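Local structure of hydrolase family protein (Deinococcus radiodurans R1, 3CNH) at residues W9-V14 with M104-N109; P89-L94 with V185-L190. The protein probably acts as a phosphatase of the haloacid dehalogenase-like superfamily and binds a sodium ion in the crystal. One frame throughout, in Å; residues are numbered along the deposited sequence.

Interaction 1. Residues W9-V14 with M104-N109; sequences WDIGGV and MYSLNN. With NA (sodium ion), chain C; PO4 (phosphate ion), chain D.
Trp9 pairs in parallel with Ser106, its N donating to Tyr105 O (2.8 Å) and its O accepting from Leu107 N (2.9 Å), so that the end of strand 6-9 runs beside strand 103-108 before the chain turns into a loop. The indole and Met104, present as selenomethionine, meet obliquely: Met104 SE lies 3.4 Å from Trp9 NE1 and well off the ring normal, a Met-aromatic contact at a buried N-H that has no hydrogen-bond partner. Beyond the pairing, Ile11 reaches back over the strand. Extended at its end (chi2 180°, CD1 anti to CA), Ile11 sets CD1 3.9 Å from Ser106 CB and also against the amide group of Asn108. That amide is tied down on several sides: Asn108 OD1 accepts from Ser106 OG at 2.8 Å, the donor standing above the carbonyl plane, and from Thr133, while ND2 bonds to Asn115. An alanine in place of Asn108 would probably leave the Ser106 hydroxyl, Thr133 and Asn115 without this partner and open a gap beside the Ile11 methyl. Past the strand ends, the two segments converge on one phosphate, probably from the crystallisation liquor, which Gly12 N meets at O3 (2.8 Å) and Asn109 N at O1 (2.7 Å, nearly straight at 174°). Asp10 sets its CB away from strand 103-108, and its carboxylate divides the work: Asp10 OD2 binds sodium at 2.4 Å, and OD1 forms a salt bridge with Lys141. Gly12 O, Asp166, a phosphate oxygen and two waters complete the metal site. An aspartate just past the first strand, with metal and phosphate gathered at the C-terminal ends of parallel strands, is consistent with the active site of the haloacid dehalogenase fold.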
ATOM      1  N   TRP A   9      -5.355   0.819   7.312  1.00 34.66           N
ATOM      2  CA  TRP A   9      -4.737  -0.373   6.749  1.00 34.20           C
ATOM      3  C   TRP A   9      -3.746  -0.113   5.627  1.00 34.35           C
ATOM      4  O   TRP A   9      -4.014   0.546   4.643  1.00 34.63           O
ATOM      5  CB  TRP A   9      -5.797  -1.334   6.166  1.00 33.24           C
ATOM      6  CG  TRP A   9      -6.724  -1.975   7.132  1.00 33.14           C
ATOM      7  CD1 TRP A   9      -7.816  -1.407   7.737  1.00 35.92           C
ATOM      8  CD2 TRP A   9      -6.656  -3.321   7.617  1.00 33.21           C
ATOM      9  NE1 TRP A   9      -8.402  -2.305   8.593  1.00 35.23           N
ATOM     10  CE2 TRP A   9      -7.719  -3.493   8.535  1.00 34.07           C
ATOM     11  CE3 TRP A   9      -5.782  -4.383   7.401  1.00 36.36           C
ATOM     12  CZ2 TRP A   9      -7.948  -4.702   9.187  1.00 36.11           C
ATOM     13  CZ3 TRP A   9      -6.015  -5.567   8.028  1.00 34.98           C
ATOM     14  CH2 TRP A   9      -7.073  -5.714   8.938  1.00 34.01           C
ATOM     15  N   ASP A  10      -2.590  -0.676   5.844  1.00 32.83           N
ATOM     16  CA  ASP A  10      -1.573  -0.843   4.793  1.00 34.08           C
ATOM     17  C   ASP A  10      -2.237  -1.840   3.829  1.00 33.57           C
ATOM     18  O   ASP A  10      -3.067  -2.690   4.246  1.00 34.12           O
ATOM     19  CB  ASP A  10      -0.342  -1.423   5.494  1.00 35.54           C
ATOM     20  CG  ASP A  10       0.794  -1.716   4.632  1.00 44.74           C
ATOM     21  OD1 ASP A  10       0.977  -1.054   3.619  1.00 38.08           O
ATOM     22  OD2 ASP A  10       1.592  -2.629   5.066  1.00 43.39           O
ATOM     23  N   ILE A  11      -1.893  -1.742   2.551  1.00 33.47           N
ATOM     24  CA  ILE A  11      -2.439  -2.702   1.567  1.00 32.81           C
ATOM     25  C   ILE A  11      -1.384  -3.755   1.218  1.00 32.87           C
ATOM     26  O   ILE A  11      -1.529  -4.927   1.508  1.00 32.64           O
ATOM     27  CB  ILE A  11      -3.017  -2.037   0.345  1.00 32.32           C
ATOM     28  CG1 ILE A  11      -4.143  -1.073   0.777  1.00 35.71           C
ATOM     29  CG2 ILE A  11      -3.560  -3.081  -0.658  1.00 35.84           C
ATOM     30  CD1 ILE A  11      -4.815  -0.316  -0.369  1.00 34.61           C
ATOM     31  N   GLY A  12      -0.288  -3.301   0.641  1.00 33.90           N
ATOM     32  CA  GLY A  12       0.806  -4.230   0.268  1.00 35.61           C
ATOM     33  C   GLY A  12       1.449  -4.926   1.454  1.00 35.92           C
ATOM     34  O   GLY A  12       1.920  -4.270   2.379  1.00 38.55           O
ATOM     35  N   GLY A  13       1.488  -6.243   1.392  1.00 35.32           N
ATOM     36  CA  GLY A  13       2.037  -7.092   2.439  1.00 36.42           C
ATOM     37  C   GLY A  13       1.089  -7.391   3.578  1.00 37.04           C
ATOM     38  O   GLY A  13       1.445  -8.096   4.534  1.00 37.90           O
ATOM     39  N   VAL A  14      -0.122  -6.868   3.444  1.00 35.19           N
ATOM     40  CA  VAL A  14      -1.167  -7.050   4.461  1.00 33.38           C
ATOM     41  C   VAL A  14      -2.421  -7.639   3.817  1.00 32.89           C
ATOM     42  O   VAL A  14      -2.728  -8.838   3.965  1.00 34.10           O
ATOM     43  CB  VAL A  14      -1.438  -5.738   5.213  1.00 34.17           C
ATOM     44  CG1 VAL A  14      -2.574  -5.856   6.220  1.00 31.33           C
ATOM     45  CG2 VAL A  14      -0.168  -5.274   5.959  1.00 35.95           C
HETATM   46  N   MSE A 104     -13.092   1.958   8.492  1.00 32.94           N
HETATM   47  CA  MSE A 104     -11.731   1.615   8.116  1.00 33.51           C
HETATM   48  C   MSE A 104     -11.317   2.323   6.843  1.00 33.10           C
HETATM   49  O   MSE A 104     -12.119   2.589   5.954  1.00 33.18           O
HETATM   50  CB  MSE A 104     -11.600   0.089   7.983  1.00 34.32           C
HETATM   51  CG  MSE A 104     -12.254  -0.647   9.129  1.00 33.79           C
HETATM   52 SE   MSE A 104     -11.770  -2.529   9.276  0.75 30.49          SE
HETATM   53  CE  MSE A 104     -11.880  -2.932   7.380  1.00 32.60           C
ATOM     54  N   TYR A 105     -10.024   2.584   6.761  1.00 31.97           N
ATOM     55  CA  TYR A 105      -9.442   3.371   5.672  1.00 32.12           C
ATOM     56  C   TYR A 105      -8.085   2.795   5.304  1.00 33.48           C
ATOM     57  O   TYR A 105      -7.461   2.127   6.120  1.00 34.93           O
ATOM     58  CB  TYR A 105      -9.214   4.818   6.168  1.00 31.68           C
ATOM     59  CG  TYR A 105     -10.410   5.455   6.837  1.00 31.96           C
ATOM     60  CD1 TYR A 105     -10.653   5.277   8.179  1.00 34.87           C
ATOM     61  CD2 TYR A 105     -11.303   6.222   6.118  1.00 31.79           C
ATOM     62  CE1 TYR A 105     -11.788   5.826   8.779  1.00 32.22           C
ATOM     63  CE2 TYR A 105     -12.405   6.804   6.698  1.00 30.86           C
ATOM     64  CZ  TYR A 105     -12.653   6.608   8.044  1.00 30.94           C
ATOM     65  OH  TYR A 105     -13.781   7.166   8.641  1.00 31.73           O
ATOM     66  N   SER A 106      -7.658   3.006   4.064  1.00 32.21           N
ATOM     67  CA  SER A 106      -6.265   2.636   3.732  1.00 31.82           C
ATOM     68  C   SER A 106      -5.372   3.787   4.099  1.00 31.71           C
ATOM     69  O   SER A 106      -5.763   4.968   4.081  1.00 34.03           O
ATOM     70  CB  SER A 106      -6.029   2.256   2.249  1.00 32.97           C
ATOM     71  OG  SER A 106      -5.827   3.400   1.429  1.00 32.03           O
ATOM     72  N   LEU A 107      -4.133   3.418   4.369  1.00 31.98           N
ATOM     73  CA  LEU A 107      -3.039   4.394   4.548  1.00 31.85           C
ATOM     74  C   LEU A 107      -1.837   3.673   3.954  1.00 33.66           C
ATOM     75  O   LEU A 107      -1.271   2.774   4.572  1.00 34.75           O
ATOM     76  CB  LEU A 107      -2.835   4.786   6.014  1.00 32.59           C
ATOM     77  CG  LEU A 107      -1.872   5.950   6.205  1.00 35.49           C
ATOM     78  CD1 LEU A 107      -2.487   7.266   5.675  1.00 40.53           C
ATOM     79  CD2 LEU A 107      -1.440   6.166   7.658  1.00 42.22           C
ATOM     80  N   ASN A 108      -1.551   3.984   2.699  1.00 32.39           N
ATOM     81  CA  ASN A 108      -0.645   3.145   1.916  1.00 33.13           C
ATOM     82  C   ASN A 108       0.099   3.878   0.863  1.00 32.54           C
ATOM     83  O   ASN A 108      -0.295   4.973   0.444  1.00 33.35           O
ATOM     84  CB  ASN A 108      -1.445   2.012   1.232  1.00 33.26           C
ATOM     85  CG  ASN A 108      -2.333   2.510   0.082  1.00 36.00           C
ATOM     86  OD1 ASN A 108      -3.238   3.330   0.275  1.00 34.43           O
ATOM     87  ND2 ASN A 108      -2.081   1.989  -1.128  1.00 33.81           N
ATOM     88  N   ASN A 109       1.244   3.302   0.529  1.00 32.41           N
ATOM     89  CA  ASN A 109       2.106   3.839  -0.536  1.00 32.26           C
ATOM     90  C   ASN A 109       1.932   3.059  -1.828  1.00 33.91           C
ATOM     91  O   ASN A 109       2.176   1.857  -1.892  1.00 35.00           O
ATOM     92  CB  ASN A 109       3.578   3.740  -0.152  1.00 32.47           C
ATOM     93  CG  ASN A 109       3.954   4.580   1.080  1.00 37.77           C
ATOM     94  OD1 ASN A 109       3.185   5.455   1.537  1.00 36.39           O
ATOM     95  ND2 ASN A 109       5.199   4.358   1.584  1.00 38.54           N
TER
HETATM   96 NA    NA C 200       3.400  -2.997   3.562  1.00 25.67          NA
HETATM   97  P   PO4 D 201       1.831  -0.253   0.924  0.75 27.09           P
HETATM   98  O1  PO4 D 201       1.963   0.963   1.721  0.75 21.14           O
HETATM   99  O2  PO4 D 201       2.487  -1.425   1.664  0.75 26.60           O
HETATM  100  O3  PO4 D 201       0.425  -0.573   0.396  0.75 24.64           O
HETATM  101  O4  PO4 D 201       2.687  -0.197  -0.341  0.75 28.79           O
HETATM  102  O   HOH W   1       4.979  -4.031   2.185  1.00 41.99           O
HETATM  103  O   HOH W   2       4.623  -1.360   4.510  1.00 25.51           O

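Interaction 2. Residues P89-L94 with V185-L190; sequences PEVLAL and VDAAQL
Glu90 OE1 accepts from two waters that carry it across to the start of helix 187-196: one, at 2.8 Å from OE1, also accepts from Ala187 N, and the other, held more weakly, accepts from Ala188 N. Next to the water bridges the contact turns apolar. Ala187 is its centre, its small CB fitting 3.5 Å from Glu90 CB while Val91 CG2 lies 3.9 Å from the same methyl. One turn further along each helix, Leu94 and Leu190 cross obliquely through their CD2 methyls, 3.9 Å apart, and Val91 CG1 approaches the same Leu190 methyl. Leu94 CD2 also touches Ala187 O. The start of the second helix is fixed by reciprocal bonds, a capping box within 185-190: Gln189 N donates to Asp186 OD1 (2.9 Å), while Gln189 OE1 accepts from Asp186 N at 3.1 Å in its carbonyl plane and from Val185 N above it. Apolar seam and water bridges together join helices 89-98 and 187-196, two neighbours flanking the parallel sheet of a Rossmann-like alpha/beta fold.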
ATOM      1  N   PRO A  89      -5.489 -14.009   1.193  1.00 37.44           N
ATOM      2  CA  PRO A  89      -6.815 -14.427   1.561  1.00 37.34           C
ATOM      3  C   PRO A  89      -7.251 -14.338   3.005  1.00 35.42           C
ATOM      4  O   PRO A  89      -8.344 -13.873   3.275  1.00 35.86           O
ATOM      5  CB  PRO A  89      -6.882 -15.874   1.059  1.00 37.34           C
ATOM      6  CG  PRO A  89      -5.841 -15.980   0.022  1.00 39.29           C
ATOM      7  CD  PRO A  89      -4.767 -15.066   0.452  1.00 38.50           C
ATOM      8  N   GLU A  90      -6.410 -14.791   3.917  1.00 35.86           N
ATOM      9  CA  GLU A  90      -6.818 -14.819   5.323  1.00 36.55           C
ATOM     10  C   GLU A  90      -6.952 -13.415   5.919  1.00 34.27           C
ATOM     11  O   GLU A  90      -7.883 -13.139   6.687  1.00 34.73           O
ATOM     12  CB  GLU A  90      -5.886 -15.687   6.177  1.00 38.40           C
ATOM     13  CG  GLU A  90      -5.780 -17.148   5.743  1.00 45.68           C
ATOM     14  CD  GLU A  90      -4.683 -17.910   6.508  1.00 56.25           C
ATOM     15  OE1 GLU A  90      -3.803 -17.267   7.143  1.00 63.43           O
ATOM     16  OE2 GLU A  90      -4.690 -19.158   6.465  1.00 64.54           O
ATOM     17  N   VAL A  91      -6.023 -12.544   5.575  1.00 34.19           N
ATOM     18  CA  VAL A  91      -6.047 -11.164   6.109  1.00 34.75           C
ATOM     19  C   VAL A  91      -7.202 -10.397   5.469  1.00 36.20           C
ATOM     20  O   VAL A  91      -7.933  -9.627   6.106  1.00 36.04           O
ATOM     21  CB  VAL A  91      -4.716 -10.447   5.999  1.00 35.51           C
ATOM     22  CG1 VAL A  91      -4.891  -9.014   6.447  1.00 34.72           C
ATOM     23  CG2 VAL A  91      -3.693 -11.172   6.846  1.00 37.09           C
ATOM     24  N   LEU A  92      -7.375 -10.628   4.183  1.00 37.75           N
ATOM     25  CA  LEU A  92      -8.530 -10.050   3.459  0.50 37.67           C
ATOM     26  C   LEU A  92      -9.815 -10.385   4.099  1.00 38.45           C
ATOM     27  O   LEU A  92     -10.692  -9.549   4.298  1.00 40.54           O
ATOM     28  CB  LEU A  92      -8.656 -10.575   2.039  0.50 38.56           C
ATOM     29  CG  LEU A  92      -7.847  -9.774   1.056  0.50 32.35           C
ATOM     30  CD1 LEU A  92      -7.780 -10.446  -0.285  0.50 31.54           C
ATOM     31  CD2 LEU A  92      -8.457  -8.388   0.929  0.50 32.32           C
ATOM     32  N   ALA A  93      -9.958 -11.661   4.418  1.00 36.21           N
ATOM     33  CA  ALA A  93     -11.178 -12.147   5.016  1.00 35.46           C
ATOM     34  C   ALA A  93     -11.428 -11.479   6.363  1.00 34.66           C
ATOM     35  O   ALA A  93     -12.548 -11.149   6.722  1.00 34.64           O
ATOM     36  CB  ALA A  93     -11.153 -13.692   5.169  1.00 35.06           C
ATOM     37  N   LEU A  94     -10.357 -11.286   7.110  1.00 34.41           N
ATOM     38  CA  LEU A  94     -10.457 -10.649   8.439  1.00 32.97           C
ATOM     39  C   LEU A  94     -10.945  -9.208   8.280  1.00 34.59           C
ATOM     40  O   LEU A  94     -11.848  -8.719   8.975  1.00 34.50           O
ATOM     41  CB  LEU A  94      -9.087 -10.647   9.130  1.00 32.73           C
ATOM     42  CG  LEU A  94      -8.943  -9.833  10.418  1.00 32.52           C
ATOM     43  CD1 LEU A  94      -9.896 -10.275  11.509  1.00 34.40           C
ATOM     44  CD2 LEU A  94      -7.472  -9.863  10.923  1.00 38.20           C
ATOM     45  N   VAL A 185       1.620  -9.831  10.974  1.00 34.43           N
ATOM     46  CA  VAL A 185       2.434 -11.019  10.704  1.00 36.52           C
ATOM     47  C   VAL A 185       1.550 -12.065  10.031  1.00 36.59           C
ATOM     48  O   VAL A 185       1.886 -12.618   8.989  1.00 36.63           O
ATOM     49  CB  VAL A 185       3.036 -11.589  11.976  1.00 38.81           C
ATOM     50  CG1 VAL A 185       3.728 -12.920  11.697  1.00 43.14           C
ATOM     51  CG2 VAL A 185       4.048 -10.569  12.528  1.00 41.47           C
ATOM     52  N   ASP A 186       0.424 -12.344  10.659  1.00 35.52           N
ATOM     53  CA  ASP A 186      -0.585 -13.221  10.050  1.00 35.42           C
ATOM     54  C   ASP A 186      -1.972 -12.926  10.574  1.00 35.73           C
ATOM     55  O   ASP A 186      -2.145 -12.212  11.554  1.00 35.04           O
ATOM     56  CB  ASP A 186      -0.243 -14.701  10.174  1.00 36.87           C
ATOM     57  CG  ASP A 186      -0.118 -15.175  11.610  1.00 39.66           C
ATOM     58  OD1 ASP A 186      -1.109 -15.166  12.368  1.00 39.31           O
ATOM     59  OD2 ASP A 186       0.992 -15.623  11.977  1.00 45.35           O
ATOM     60  N   ALA A 187      -2.951 -13.492   9.887  1.00 35.96           N
ATOM     61  CA  ALA A 187      -4.348 -13.182  10.171  1.00 35.67           C
ATOM     62  C   ALA A 187      -4.725 -13.507  11.618  1.00 35.24           C
ATOM     63  O   ALA A 187      -5.425 -12.749  12.263  1.00 36.16           O
ATOM     64  CB  ALA A 187      -5.297 -13.917   9.184  1.00 37.02           C
ATOM     65  N   ALA A 188      -4.279 -14.657  12.114  1.00 35.59           N
ATOM     66  CA  ALA A 188      -4.656 -15.073  13.461  1.00 34.70           C
ATOM     67  C   ALA A 188      -4.071 -14.151  14.512  1.00 33.70           C
ATOM     68  O   ALA A 188      -4.728 -13.780  15.482  1.00 35.02           O
ATOM     69  CB  ALA A 188      -4.280 -16.551  13.750  1.00 35.97           C
ATOM     70  N   GLN A 189      -2.812 -13.833  14.302  1.00 33.88           N
ATOM     71  CA  GLN A 189      -2.088 -12.938  15.204  1.00 34.36           C
ATOM     72  C   GLN A 189      -2.722 -11.531  15.186  1.00 32.72           C
ATOM     73  O   GLN A 189      -2.989 -10.915  16.228  1.00 33.50           O
ATOM     74  CB  GLN A 189      -0.592 -12.906  14.850  1.00 33.99           C
ATOM     75  CG  GLN A 189       0.171 -11.704  15.373  1.00 34.19           C
ATOM     76  CD  GLN A 189       0.164 -10.512  14.420  1.00 32.38           C
ATOM     77  OE1 GLN A 189       0.083 -10.680  13.198  1.00 33.83           O
ATOM     78  NE2 GLN A 189       0.331  -9.303  14.963  1.00 33.94           N
ATOM     79  N   LEU A 190      -3.034 -11.068  13.990  1.00 33.57           N
ATOM     80  CA  LEU A 190      -3.593  -9.724  13.842  1.00 32.36           C
ATOM     81  C   LEU A 190      -4.947  -9.658  14.525  1.00 32.86           C
ATOM     82  O   LEU A 190      -5.263  -8.714  15.245  1.00 34.66           O
ATOM     83  CB  LEU A 190      -3.722  -9.335  12.370  1.00 33.49           C
ATOM     84  CG  LEU A 190      -4.246  -7.929  12.063  1.00 35.61           C
ATOM     85  CD1 LEU A 190      -3.433  -6.804  12.730  1.00 34.69           C
ATOM     86  CD2 LEU A 190      -4.259  -7.675  10.527  1.00 36.26           C
TER
HETATM   87  O   HOH W   3      -2.380 -14.917   7.299  1.00 36.72           O
HETATM   88  O   HOH W   4      -3.382 -16.930  10.462  1.00 39.01           O

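Overall arrangement
From the N terminus, strand 6-9 leads through the loop of interaction 1 into helices 22-32 to 74-83, an insertion consistent with the cap of haloacid dehalogenase-like enzymes. Helix 89-98 then supplies the first half of interaction 2, and strand 103-108, following directly, closes interaction 1. Interaction 2 waits until 185-190, after the remaining strands, so the two loops cross rather than nest. The centres of the two contacts lie about 13 Å apart, and both Trp9 and Val14 touch interaction 2: Trp9 CZ3 packs 3.7 Å from Leu190 CD2, and Val14 O 3.3 Å from Val91 CB. The central strands bearing the metal site are thus tied to helices on one face of the sheet.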